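Local coordinates for non-toxic crystal protein (Bacillus thuringiensis, PDB 2D42) that is a non-toxic parasporal crystal protein of uncertain function whose fold closely resembles that of the beta-pore-forming toxins, at residues Ala105-Glu110 and Gly116-Glu121; Asn98-Tyr103 and Asn128-Asp133; Phe75-Ala80 and Thr236-Val241; Asp201-Gln204 and Gly210-Ile213. All coordinates share one frame; numbering follows the deposited sequence.

Contact 1. Residues Ala105-Glu110 and Gly116-Glu121; sequences ANLFFE and GRIAFE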
loop_
_atom_site.group_PDB
_atom_site.type_symbol
_atom_site.label_atom_id
_atom_site.label_comp_id
_atom_site.label_asym_id
_atom_site.label_seq_id
_atom_site.Cartn_x
_atom_site.Cartn_y
_atom_site.Cartn_z
ATOM N N ALA A 105 -5.625 1.255 -5.478
ATOM C CA ALA A 105 -5.318 2.046 -6.660
ATOM C C ALA A 105 -5.951 1.396 -7.884
ATOM O O ALA A 105 -5.868 0.179 -8.064
ATOM C CB ALA A 105 -3.817 2.157 -6.839
ATOM N N ASN A 106 -6.612 2.211 -8.701
ATOM C CA ASN A 106 -7.252 1.726 -9.912
ATOM C C ASN A 106 -6.257 1.897 -11.050
ATOM O O ASN A 106 -6.193 2.947 -11.684
ATOM C CB ASN A 106 -8.526 2.528 -10.199
ATOM C CG ASN A 106 -9.621 2.248 -9.189
ATOM O OD1 ASN A 106 -10.030 1.105 -9.009
ATOM N ND2 ASN A 106 -10.098 3.297 -8.519
ATOM N N LEU A 107 -5.461 0.870 -11.288
ATOM C CA LEU A 107 -4.464 0.937 -12.341
ATOM C C LEU A 107 -5.047 0.564 -13.700
ATOM O O LEU A 107 -6.019 -0.174 -13.789
ATOM C CB LEU A 107 -3.297 0.009 -11.998
ATOM C CG LEU A 107 -2.554 0.302 -10.688
ATOM C CD1 LEU A 107 -1.440 -0.720 -10.493
ATOM C CD2 LEU A 107 -1.981 1.710 -10.720
ATOM N N PHE A 108 -4.450 1.094 -14.760
ATOM C CA PHE A 108 -4.899 0.783 -16.109
ATOM C C PHE A 108 -3.758 0.046 -16.799
ATOM O O PHE A 108 -2.644 0.550 -16.888
ATOM C CB PHE A 108 -5.238 2.049 -16.892
ATOM C CG PHE A 108 -5.767 1.776 -18.276
ATOM C CD1 PHE A 108 -6.979 1.115 -18.451
ATOM C CD2 PHE A 108 -5.041 2.162 -19.405
ATOM C CE1 PHE A 108 -7.468 0.840 -19.730
ATOM C CE2 PHE A 108 -5.518 1.895 -20.692
ATOM C CZ PHE A 108 -6.734 1.231 -20.855
ATOM N N PHE A 109 -4.047 -1.146 -17.289
ATOM C CA PHE A 109 -3.024 -1.941 -17.934
ATOM C C PHE A 109 -3.123 -1.734 -19.437
ATOM O O PHE A 109 -3.821 -2.448 -20.160
ATOM C CB PHE A 109 -3.198 -3.393 -17.479
ATOM C CG PHE A 109 -2.913 -3.583 -16.006
ATOM C CD1 PHE A 109 -1.667 -4.034 -15.574
ATOM C CD2 PHE A 109 -3.866 -3.225 -15.044
ATOM C CE1 PHE A 109 -1.364 -4.126 -14.216
ATOM C CE2 PHE A 109 -3.574 -3.310 -13.676
ATOM C CZ PHE A 109 -2.322 -3.760 -13.260
ATOM N N GLU A 110 -2.410 -0.707 -19.873
ATOM C CA GLU A 110 -2.376 -0.272 -21.258
ATOM C C GLU A 110 -2.191 -1.349 -22.321
ATOM O O GLU A 110 -2.796 -1.260 -23.390
ATOM C CB GLU A 110 -1.300 0.792 -21.405
ATOM C CG GLU A 110 -1.250 1.490 -22.742
ATOM C CD GLU A 110 -0.356 2.709 -22.681
ATOM O OE1 GLU A 110 -0.884 3.828 -22.500
ATOM O OE2 GLU A 110 0.876 2.544 -22.789
ATOM N N GLY A 116 -7.465 -2.510 -13.479
ATOM C CA GLY A 116 -7.374 -3.485 -12.406
ATOM C C GLY A 116 -7.187 -2.723 -11.091
ATOM O O GLY A 116 -6.309 -1.871 -10.983
ATOM N N ARG A 117 -8.020 -2.997 -10.097
ATOM C CA ARG A 117 -7.889 -2.306 -8.811
ATOM C C ARG A 117 -6.975 -3.147 -7.928
ATOM O O ARG A 117 -7.298 -4.285 -7.621
ATOM C CB ARG A 117 -9.255 -2.162 -8.123
ATOM C CG ARG A 117 -9.253 -1.189 -6.935
ATOM C CD ARG A 117 -10.599 -1.169 -6.194
ATOM N NE ARG A 117 -10.622 -2.167 -5.130
ATOM C CZ ARG A 117 -11.522 -3.141 -5.010
ATOM N NH1 ARG A 117 -12.506 -3.269 -5.894
ATOM N NH2 ARG A 117 -11.427 -3.999 -4.001
ATOM N N ILE A 118 -5.834 -2.598 -7.532
ATOM C CA ILE A 118 -4.922 -3.345 -6.679
ATOM C C ILE A 118 -5.101 -2.905 -5.232
ATOM O O ILE A 118 -5.662 -1.840 -4.957
ATOM C CB ILE A 118 -3.443 -3.108 -7.038
ATOM C CG1 ILE A 118 -3.072 -1.649 -6.750
ATOM C CG2 ILE A 118 -3.178 -3.474 -8.502
ATOM C CD1 ILE A 118 -1.593 -1.419 -6.675
ATOM N N ALA A 119 -4.615 -3.737 -4.319
ATOM C CA ALA A 119 -4.676 -3.459 -2.893
ATOM C C ALA A 119 -3.283 -3.754 -2.365
ATOM O O ALA A 119 -2.617 -4.693 -2.831
ATOM C CB ALA A 119 -5.703 -4.367 -2.211
ATOM N N PHE A 120 -2.825 -2.931 -1.428
ATOM C CA PHE A 120 -1.517 -3.128 -0.830
ATOM C C PHE A 120 -1.447 -2.563 0.581
ATOM O O PHE A 120 -2.319 -1.784 1.000
ATOM C CB PHE A 120 -0.422 -2.521 -1.724
ATOM C CG PHE A 120 -0.508 -1.020 -1.905
ATOM C CD1 PHE A 120 0.308 -0.169 -1.160
ATOM C CD2 PHE A 120 -1.342 -0.466 -2.868
ATOM C CE1 PHE A 120 0.301 1.209 -1.378
ATOM C CE2 PHE A 120 -1.362 0.911 -3.097
ATOM C CZ PHE A 120 -0.536 1.753 -2.352
ATOM N N GLU A 121 -0.437 -2.998 1.330
ATOM C CA GLU A 121 -0.241 -2.519 2.691
ATOM C C GLU A 121 1.154 -1.930 2.780
ATOM O O GLU A 121 2.055 -2.297 2.011
ATOM C CB GLU A 121 -0.378 -3.656 3.709
ATOM C CG GLU A 121 -1.764 -4.245 3.807
ATOM C CD GLU A 121 -1.860 -5.323 4.878
ATOM O OE1 GLU A 121 -0.818 -5.909 5.234
ATOM O OE2 GLU A 121 -2.980 -5.597 5.355
#
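Ala105 and Ile118 exchange two backbone hydrogen bonds, and Leu107 and Gly116 exchange two more, so that the N-H and C=O groups of all four residues are satisfied across an antiparallel hairpin. Ile118 N gives to Ala105 O at 2.8 Å, and Ala105 N returns the bond to Ile118 O at 3.1 Å. Gly116 N gives the straightest bond, to Leu107 O (2.8 Å, 165° at the hydrogen), whereas Leu107 N meets Gly116 O at a bent 137°. Ala105 O is gripped a second time, by a CA-H...O contact from Arg117. Between these hydrogen-bonded pairs lies the non-hydrogen-bonded pair Asn106-Arg117, whose side chains run alongside each other on one face of the sheet. Asn106 OD1 rests on the aliphatic part of Arg117, 3.2 Å from its CG, while amide and guanidinium planes stand 85° apart. The other face is apolar: Leu107 CD1 comes 3.8 Å from Ile118 CG2, and Ala105 CB lies against Ile118 CG1. Phe109 presents its ring edge to Gly116 N. Beyond the hairpin, the backbone of Phe108 bonds to Pro47 and Val49 beside strand 101-109, and the apolar face formed by Leu107, Phe109 and Ile118 is covered by Ile44, Val49 and Ile232, the last from strand 219-244.

Contact 2. Residues Asn98-Tyr103 and Asn128-Asp133; sequences NITGKY and NKYTLD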
loop_
_atom_site.group_PDB
_atom_site.type_symbol
_atom_site.label_atom_id
_atom_site.label_comp_id
_atom_site.label_asym_id
_atom_site.label_seq_id
_atom_site.Cartn_x
_atom_site.Cartn_y
_atom_site.Cartn_z
ATOM N N ASN A 98 5.155 1.971 14.819
ATOM C CA ASN A 98 4.912 1.579 13.439
ATOM C C ASN A 98 3.424 1.441 13.180
ATOM O O ASN A 98 2.684 0.932 14.014
ATOM C CB ASN A 98 5.643 0.284 13.100
ATOM C CG ASN A 98 7.099 0.523 12.768
ATOM O OD1 ASN A 98 7.428 1.438 12.010
ATOM N ND2 ASN A 98 7.979 -0.296 13.322
ATOM N N ILE A 99 2.990 1.931 12.027
ATOM C CA ILE A 99 1.583 1.863 11.648
ATOM C C ILE A 99 1.456 1.277 10.250
ATOM O O ILE A 99 2.021 1.803 9.292
ATOM C CB ILE A 99 0.931 3.250 11.609
ATOM C CG1 ILE A 99 1.162 3.990 12.925
ATOM C CG2 ILE A 99 -0.563 3.109 11.354
ATOM C CD1 ILE A 99 0.829 5.461 12.828
ATOM N N THR A 100 0.720 0.183 10.136
ATOM C CA THR A 100 0.511 -0.439 8.844
ATOM C C THR A 100 -0.802 0.055 8.247
ATOM O O THR A 100 -1.851 -0.063 8.868
ATOM C CB THR A 100 0.464 -1.961 8.973
ATOM O OG1 THR A 100 1.756 -2.438 9.372
ATOM C CG2 THR A 100 0.081 -2.596 7.644
ATOM N N GLY A 101 -0.734 0.631 7.051
ATOM C CA GLY A 101 -1.940 1.113 6.400
ATOM C C GLY A 101 -2.376 0.224 5.240
ATOM O O GLY A 101 -1.559 -0.487 4.651
ATOM N N LYS A 102 -3.667 0.256 4.921
ATOM C CA LYS A 102 -4.218 -0.527 3.811
ATOM C C LYS A 102 -4.515 0.489 2.710
ATOM O O LYS A 102 -5.115 1.528 2.982
ATOM C CB LYS A 102 -5.513 -1.218 4.238
ATOM C CG LYS A 102 -5.781 -2.560 3.564
ATOM C CD LYS A 102 -5.742 -2.477 2.040
ATOM C CE LYS A 102 -6.169 -3.801 1.416
ATOM N NZ LYS A 102 -5.420 -4.962 1.981
ATOM N N TYR A 103 -4.094 0.203 1.480
ATOM C CA TYR A 103 -4.309 1.140 0.369
ATOM C C TYR A 103 -4.856 0.472 -0.899
ATOM O O TYR A 103 -4.857 -0.752 -1.016
ATOM C CB TYR A 103 -2.997 1.844 0.028
ATOM C CG TYR A 103 -2.254 2.408 1.223
ATOM C CD1 TYR A 103 -2.673 3.584 1.844
ATOM C CD2 TYR A 103 -1.123 1.767 1.723
ATOM C CE1 TYR A 103 -1.976 4.110 2.932
ATOM C CE2 TYR A 103 -0.421 2.285 2.811
ATOM C CZ TYR A 103 -0.848 3.455 3.404
ATOM O OH TYR A 103 -0.123 3.987 4.443
ATOM N N ASN A 128 10.962 -0.708 5.799
ATOM C CA ASN A 128 10.910 -2.146 5.589
ATOM C C ASN A 128 9.944 -2.494 4.463
ATOM O O ASN A 128 9.063 -1.713 4.107
ATOM C CB ASN A 128 10.467 -2.883 6.862
ATOM C CG ASN A 128 11.333 -2.555 8.074
ATOM O OD1 ASN A 128 12.549 -2.410 7.966
ATOM N ND2 ASN A 128 10.700 -2.459 9.242
ATOM N N LYS A 129 10.101 -3.694 3.927
ATOM C CA LYS A 129 9.255 -4.175 2.850
ATOM C C LYS A 129 8.003 -4.812 3.443
ATOM O O LYS A 129 8.084 -5.600 4.382
ATOM C CB LYS A 129 10.041 -5.192 2.017
ATOM C CG LYS A 129 9.333 -5.734 0.800
ATOM C CD LYS A 129 10.308 -6.558 -0.053
ATOM C CE LYS A 129 9.641 -7.162 -1.291
ATOM N NZ LYS A 129 8.593 -8.173 -0.967
ATOM N N TYR A 130 6.845 -4.452 2.900
ATOM C CA TYR A 130 5.573 -4.990 3.358
ATOM C C TYR A 130 4.861 -5.699 2.215
ATOM O O TYR A 130 4.590 -5.094 1.171
ATOM C CB TYR A 130 4.677 -3.865 3.879
ATOM C CG TYR A 130 5.042 -3.377 5.256
ATOM C CD1 TYR A 130 4.238 -3.682 6.354
ATOM C CD2 TYR A 130 6.179 -2.602 5.462
ATOM C CE1 TYR A 130 4.556 -3.224 7.629
ATOM C CE2 TYR A 130 6.508 -2.138 6.734
ATOM C CZ TYR A 130 5.687 -2.455 7.813
ATOM O OH TYR A 130 5.992 -1.994 9.070
ATOM N N THR A 131 4.533 -6.969 2.420
ATOM C CA THR A 131 3.852 -7.744 1.389
ATOM C C THR A 131 2.417 -8.083 1.754
ATOM O O THR A 131 2.078 -8.241 2.927
ATOM C CB THR A 131 4.594 -9.055 1.109
ATOM O OG1 THR A 131 4.589 -9.859 2.293
ATOM C CG2 THR A 131 6.023 -8.776 0.703
ATOM N N LEU A 132 1.569 -8.184 0.736
ATOM C CA LEU A 132 0.169 -8.525 0.933
ATOM C C LEU A 132 -0.292 -9.497 -0.145
ATOM O O LEU A 132 -0.232 -9.186 -1.337
ATOM C CB LEU A 132 -0.709 -7.270 0.889
ATOM C CG LEU A 132 -2.221 -7.523 0.980
ATOM C CD1 LEU A 132 -2.560 -8.165 2.321
ATOM C CD2 LEU A 132 -2.977 -6.219 0.818
ATOM N N ASP A 133 -0.742 -10.674 0.279
ATOM C CA ASP A 133 -1.240 -11.680 -0.652
ATOM C C ASP A 133 -2.739 -11.551 -0.721
ATOM O O ASP A 133 -3.421 -11.656 0.292
ATOM C CB ASP A 133 -0.896 -13.095 -0.192
ATOM C CG ASP A 133 0.582 -13.382 -0.259
ATOM O OD1 ASP A 133 1.223 -12.993 -1.258
ATOM O OD2 ASP A 133 1.103 -14.009 0.685
HETATM O O HOH W 1 4.023 -1.494 10.674
#
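The ring of Tyr130 meets Thr100 obliquely, with Thr100 OG1 3.4 Å from Tyr130 CE1, and the carbonyl oxygen of Asn128, two residues earlier in the chain, lies at a ring edge, in the ring plane. The second flat group, the ring of Tyr103, carries Gly101 C over one face, within its own segment. Thr100 and Tyr130 are joined more firmly by a water, 2.8 Å from Thr100 OG1 and 2.6 Å from Tyr130 OH, which spans the two hydroxyls where no direct hydrogen bond passes between the segments. Thr100 OG1 stands beside its backbone N (chi1 -66°), the position from which it reaches both Tyr130 CE1 and the water. The phenol oxygen is held again by Asn126 ND2; the same amide nitrogen also serves Asn98 OD1, so that a residue of the connection between strands 114-122 and 129-146 bonds to both segments. At the other end Lys102, bent at chi2 and chi4, crosses Leu132 at about a right angle; its ammonium group is modelled so close to Leu132 CD2 that the details are doubtful. The backbones stay well apart, Thr100 CA lying 8.7 Å from Tyr130 CA, and this is a side-chain and water contact at the surface. Tyr130 and Leu132 pair instead with Ser87 and Thr85 of strand 71-94. In the chain, hairpin 101-122 comes between strands 71-94 and 129-146, which pair with each other, and it packs against them, an arrangement consistent with the tucked amphipathic hairpin of aerolysin-like pore-forming toxins.

Contact 3. Residues Phe75-Ala80 and Thr236-Val241; sequences FSFSNA and TFIDVV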
loop_
_atom_site.group_PDB
_atom_site.type_symbol
_atom_site.label_atom_id
_atom_site.label_comp_id
_atom_site.label_asym_id
_atom_site.label_seq_id
_atom_site.Cartn_x
_atom_site.Cartn_y
_atom_site.Cartn_z
ATOM N N PHE A 75 -18.264 -26.544 -19.240
ATOM C CA PHE A 75 -17.059 -26.500 -18.427
ATOM C C PHE A 75 -17.316 -25.471 -17.331
ATOM O O PHE A 75 -17.560 -24.300 -17.618
ATOM C CB PHE A 75 -15.848 -26.040 -19.248
ATOM C CG PHE A 75 -15.377 -27.043 -20.261
ATOM C CD1 PHE A 75 -14.739 -28.210 -19.858
ATOM C CD2 PHE A 75 -15.557 -26.813 -21.620
ATOM C CE1 PHE A 75 -14.285 -29.135 -20.795
ATOM C CE2 PHE A 75 -15.104 -27.738 -22.570
ATOM C CZ PHE A 75 -14.467 -28.897 -22.153
ATOM N N SER A 76 -17.284 -25.910 -16.081
ATOM C CA SER A 76 -17.473 -24.994 -14.968
ATOM C C SER A 76 -16.149 -24.909 -14.199
ATOM O O SER A 76 -15.723 -25.876 -13.561
ATOM C CB SER A 76 -18.584 -25.485 -14.042
ATOM O OG SER A 76 -18.590 -24.706 -12.864
ATOM N N PHE A 77 -15.517 -23.740 -14.259
ATOM C CA PHE A 77 -14.237 -23.517 -13.607
ATOM C C PHE A 77 -14.314 -22.621 -12.376
ATOM O O PHE A 77 -15.086 -21.668 -12.326
ATOM C CB PHE A 77 -13.255 -22.881 -14.594
ATOM C CG PHE A 77 -12.831 -23.789 -15.715
ATOM C CD1 PHE A 77 -11.987 -24.871 -15.473
ATOM C CD2 PHE A 77 -13.241 -23.537 -17.021
ATOM C CE1 PHE A 77 -11.552 -25.687 -16.521
ATOM C CE2 PHE A 77 -12.816 -24.345 -18.072
ATOM C CZ PHE A 77 -11.969 -25.420 -17.821
ATOM N N SER A 78 -13.478 -22.939 -11.397
ATOM C CA SER A 78 -13.374 -22.186 -10.158
ATOM C C SER A 78 -11.934 -22.311 -9.701
ATOM O O SER A 78 -11.494 -23.387 -9.312
ATOM C CB SER A 78 -14.295 -22.762 -9.085
ATOM O OG SER A 78 -13.985 -22.198 -7.823
ATOM N N ASN A 79 -11.195 -21.214 -9.742
ATOM C CA ASN A 79 -9.811 -21.268 -9.330
ATOM C C ASN A 79 -9.449 -20.034 -8.503
ATOM O O ASN A 79 -9.655 -18.898 -8.928
ATOM C CB ASN A 79 -8.935 -21.415 -10.581
ATOM C CG ASN A 79 -9.317 -22.653 -11.420
ATOM O OD1 ASN A 79 -8.912 -23.781 -11.125
ATOM N ND2 ASN A 79 -10.123 -22.438 -12.452
ATOM N N ALA A 80 -8.939 -20.272 -7.300
ATOM C CA ALA A 80 -8.555 -19.190 -6.402
ATOM C C ALA A 80 -7.077 -18.891 -6.589
ATOM O O ALA A 80 -6.227 -19.611 -6.077
ATOM C CB ALA A 80 -8.840 -19.586 -4.950
ATOM N N THR A 236 -10.215 -13.348 -17.334
ATOM C CA THR A 236 -10.035 -14.752 -17.664
ATOM C C THR A 236 -10.610 -15.083 -19.026
ATOM O O THR A 236 -11.463 -14.363 -19.550
ATOM C CB THR A 236 -10.718 -15.657 -16.640
ATOM O OG1 THR A 236 -12.109 -15.318 -16.567
ATOM C CG2 THR A 236 -10.082 -15.488 -15.272
ATOM N N PHE A 237 -10.126 -16.178 -19.603
ATOM C CA PHE A 237 -10.601 -16.625 -20.900
ATOM C C PHE A 237 -10.784 -18.134 -20.872
ATOM O O PHE A 237 -10.002 -18.852 -20.241
ATOM C CB PHE A 237 -9.588 -16.332 -22.022
ATOM C CG PHE A 237 -9.174 -14.890 -22.141
ATOM C CD1 PHE A 237 -8.028 -14.426 -21.500
ATOM C CD2 PHE A 237 -9.903 -14.004 -22.940
ATOM C CE1 PHE A 237 -7.608 -13.102 -21.653
ATOM C CE2 PHE A 237 -9.495 -12.681 -23.102
ATOM C CZ PHE A 237 -8.346 -12.230 -22.458
ATOM N N ILE A 238 -11.818 -18.614 -21.549
ATOM C CA ILE A 238 -12.011 -20.047 -21.668
ATOM C C ILE A 238 -11.959 -20.305 -23.165
ATOM O O ILE A 238 -12.757 -19.761 -23.918
ATOM C CB ILE A 238 -13.364 -20.536 -21.126
ATOM C CG1 ILE A 238 -13.415 -20.378 -19.601
ATOM C CG2 ILE A 238 -13.556 -22.001 -21.511
ATOM C CD1 ILE A 238 -14.727 -20.830 -18.961
ATOM N N ASP A 239 -10.988 -21.096 -23.599
ATOM C CA ASP A 239 -10.865 -21.424 -25.007
ATOM C C ASP A 239 -11.103 -22.917 -25.180
ATOM O O ASP A 239 -10.518 -23.740 -24.481
ATOM C CB ASP A 239 -9.484 -21.032 -25.530
ATOM C CG ASP A 239 -9.260 -19.530 -25.485
ATOM O OD1 ASP A 239 -9.912 -18.799 -26.263
ATOM O OD2 ASP A 239 -8.443 -19.081 -24.662
ATOM N N VAL A 240 -11.974 -23.251 -26.118
ATOM C CA VAL A 240 -12.311 -24.638 -26.373
ATOM C C VAL A 240 -11.891 -25.092 -27.767
ATOM O O VAL A 240 -12.314 -24.525 -28.771
ATOM C CB VAL A 240 -13.820 -24.862 -26.220
ATOM C CG1 VAL A 240 -14.151 -26.337 -26.382
ATOM C CG2 VAL A 240 -14.284 -24.339 -24.867
ATOM N N VAL A 241 -11.042 -26.109 -27.811
ATOM C CA VAL A 241 -10.598 -26.674 -29.070
ATOM C C VAL A 241 -11.408 -27.952 -29.255
ATOM O O VAL A 241 -11.347 -28.864 -28.424
ATOM C CB VAL A 241 -9.099 -27.029 -29.043
ATOM C CG1 VAL A 241 -8.740 -27.849 -30.280
ATOM C CG2 VAL A 241 -8.261 -25.753 -28.998
#
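No hydrogen bond passes between Phe77 and Ile238 or anywhere else across the contact; the polar bond next to it joins Thr236 OG1 to Asp140 OD2 of strand 129-146, the strand that pairs with Phe75-Ala80. What crosses is apolar. The terminal methyl of Ile238 arrives at the edge of the Phe77 ring, near its plane, with Ile238 CD1 3.6 Å from Phe77 CD2. Ile238 is extended at chi2 (180°), and this stretches CD1 to the ring while CG1 stays 4.1 Å from Phe77 CD2. Two residues back from Phe77 and two beyond Ile238, Phe75 CE2 touches both methyls of Val240: Val240 CG1 and Val240 CG2 each lie 4.2 Å from that atom, and the approach is oblique. Phe75 and Phe77 share nearly the same torsions, so their rings leave the strand in the same manner, each CG lying beside its own backbone N. Ser76, between them, is turned the other way. With the nearest CA pair, Phe75 and Ile238, 8.8 Å apart and side chains of both segments facing inward, the arrangement is consistent with two beta layers packed face to face, as in the elongated, strand-rich body of aerolysin-like toxins. Phe75-Ala80 bonds by its backbone to strand 129-146, and Thr236-Val241 to strand 150-185. Tyr156 of the latter stacks its ring on that of Phe77 and touches Ile238. Residues Arg61 and Ile63 of strand 54-65 close round Phe75, while Asp59 lies against Phe77.

Contact 4. Residues Asp201-Gln204 and Gly210-Ile213; sequences DVLQ and GFTI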
loop_
_atom_site.group_PDB
_atom_site.type_symbol
_atom_site.label_atom_id
_atom_site.label_comp_id
_atom_site.label_asym_id
_atom_site.label_seq_id
_atom_site.Cartn_x
_atom_site.Cartn_y
_atom_site.Cartn_z
ATOM N N ASP A 201 4.312 23.670 15.591
ATOM C CA ASP A 201 5.239 24.761 15.859
ATOM C C ASP A 201 6.666 24.235 15.868
ATOM O O ASP A 201 7.605 24.952 15.513
ATOM C CB ASP A 201 4.911 25.429 17.191
ATOM C CG ASP A 201 3.540 26.084 17.194
ATOM O OD1 ASP A 201 3.237 26.846 16.250
ATOM O OD2 ASP A 201 2.765 25.842 18.143
ATOM N N VAL A 202 6.823 22.978 16.269
ATOM C CA VAL A 202 8.139 22.342 16.303
ATOM C C VAL A 202 8.659 22.172 14.872
ATOM O O VAL A 202 9.802 22.522 14.566
ATOM C CB VAL A 202 8.067 20.949 16.972
ATOM C CG1 VAL A 202 9.381 20.205 16.788
ATOM C CG2 VAL A 202 7.755 21.102 18.448
ATOM N N LEU A 203 7.802 21.633 14.006
ATOM C CA LEU A 203 8.140 21.394 12.605
ATOM C C LEU A 203 8.414 22.702 11.884
ATOM O O LEU A 203 9.333 22.801 11.075
ATOM C CB LEU A 203 6.992 20.651 11.906
ATOM C CG LEU A 203 6.698 19.246 12.451
ATOM C CD1 LEU A 203 5.381 18.725 11.914
ATOM C CD2 LEU A 203 7.843 18.319 12.081
ATOM N N GLN A 204 7.612 23.714 12.179
ATOM C CA GLN A 204 7.797 25.002 11.542
ATOM C C GLN A 204 9.110 25.628 11.990
ATOM O O GLN A 204 9.881 26.137 11.173
ATOM C CB GLN A 204 6.629 25.923 11.873
ATOM C CG GLN A 204 6.590 27.157 11.014
ATOM C CD GLN A 204 5.188 27.680 10.848
ATOM O OE1 GLN A 204 4.526 28.039 11.824
ATOM N NE2 GLN A 204 4.718 27.720 9.611
ATOM N N GLY A 210 9.434 18.157 4.150
ATOM C CA GLY A 210 8.277 17.317 3.884
ATOM C C GLY A 210 6.944 17.734 4.482
ATOM O O GLY A 210 5.959 16.996 4.385
ATOM N N PHE A 211 6.886 18.918 5.077
ATOM C CA PHE A 211 5.645 19.366 5.698
ATOM C C PHE A 211 5.135 20.733 5.272
ATOM O O PHE A 211 5.911 21.633 4.966
ATOM C CB PHE A 211 5.813 19.415 7.217
ATOM C CG PHE A 211 6.048 18.087 7.862
ATOM C CD1 PHE A 211 4.977 17.327 8.328
ATOM C CD2 PHE A 211 7.343 17.623 8.072
ATOM C CE1 PHE A 211 5.194 16.128 9.002
ATOM C CE2 PHE A 211 7.567 16.423 8.744
ATOM C CZ PHE A 211 6.488 15.677 9.211
ATOM N N THR A 212 3.816 20.880 5.256
ATOM C CA THR A 212 3.204 22.169 4.976
ATOM C C THR A 212 2.367 22.325 6.238
ATOM O O THR A 212 1.687 21.387 6.650
ATOM C CB THR A 212 2.310 22.163 3.720
ATOM O OG1 THR A 212 1.176 21.322 3.931
ATOM C CG2 THR A 212 3.106 21.671 2.513
ATOM N N ILE A 213 2.444 23.496 6.861
ATOM C CA ILE A 213 1.746 23.759 8.118
ATOM C C ILE A 213 0.455 24.553 7.994
ATOM O O ILE A 213 0.371 25.501 7.222
ATOM C CB ILE A 213 2.652 24.545 9.086
ATOM C CG1 ILE A 213 4.101 24.044 8.994
ATOM C CG2 ILE A 213 2.101 24.441 10.503
ATOM C CD1 ILE A 213 4.300 22.592 9.336
#
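This is a largely apolar helix-on-strand contact, in which Leu203 and Gln204 of the short helix 199-206 pack on Phe211 and Ile213 of the strand that follows it in the chain. The helix supplies the leucine fork and the strand a flat ring to receive it. Both methyls of Leu203 sit over the same face of Phe211. Leu203 CD1 makes a CH-pi contact, 4.0 Å from the ring centroid and only 15° off the normal, while Leu203 CD2 approaches Phe211 CE2 to 3.8 Å. With CG of Leu203 beside its own backbone N (chi1 -63°) and chi2 at 168°, the two methyls are set down side by side on the ring. Ile213 takes up the flank of the same leucine: its CD1 comes 4.2 Å from Leu203 CB. Gln204 reaches out along an extended chain and lays its amide beside this isoleucine, Gln204 NE2 standing 3.8 Å from Ile213 CG1, a van der Waals touch and no hydrogen bond. Thr212, between the two inward residues, turns the other way, as expected of a strand. The backbones remain separate, Gln204 CA and Ile213 CA being 7.1 Å apart. Strand 211-214 is held by strand 219-244, through backbone bonds of Gly210 to Thr223 and of Thr212 to Tyr221. From that same strand Ala220 touches Leu203, Phe211 and Ile213, and Phe222 meets the Phe211 ring; helix 5-19 also packs on the short helix, Leu5 on Leu203 and Leu9 on Val202.

Contacts 1 and 2 adjoin, their centres about 16 Å apart, and share strand 101-109: Phe120 O and Tyr103 N, 2.7 Å apart and probably hydrogen-bonded, continue the hairpin of contact 1 into contact 2, where it meets strand 129-146. Contact 3 closes a much longer loop, within which all the others fall along the chain. It lies about 24 Å from contact 1 and about 33 Å from contact 2, centre to centre, and touches neither. Contact 4 stands about 55 Å from contact 3, again between centres, on the opposite side of the chain's centre, yet strand 219-244, which runs through contact 3, also pairs with strand 211-214, so that one long strand connects the two contacts.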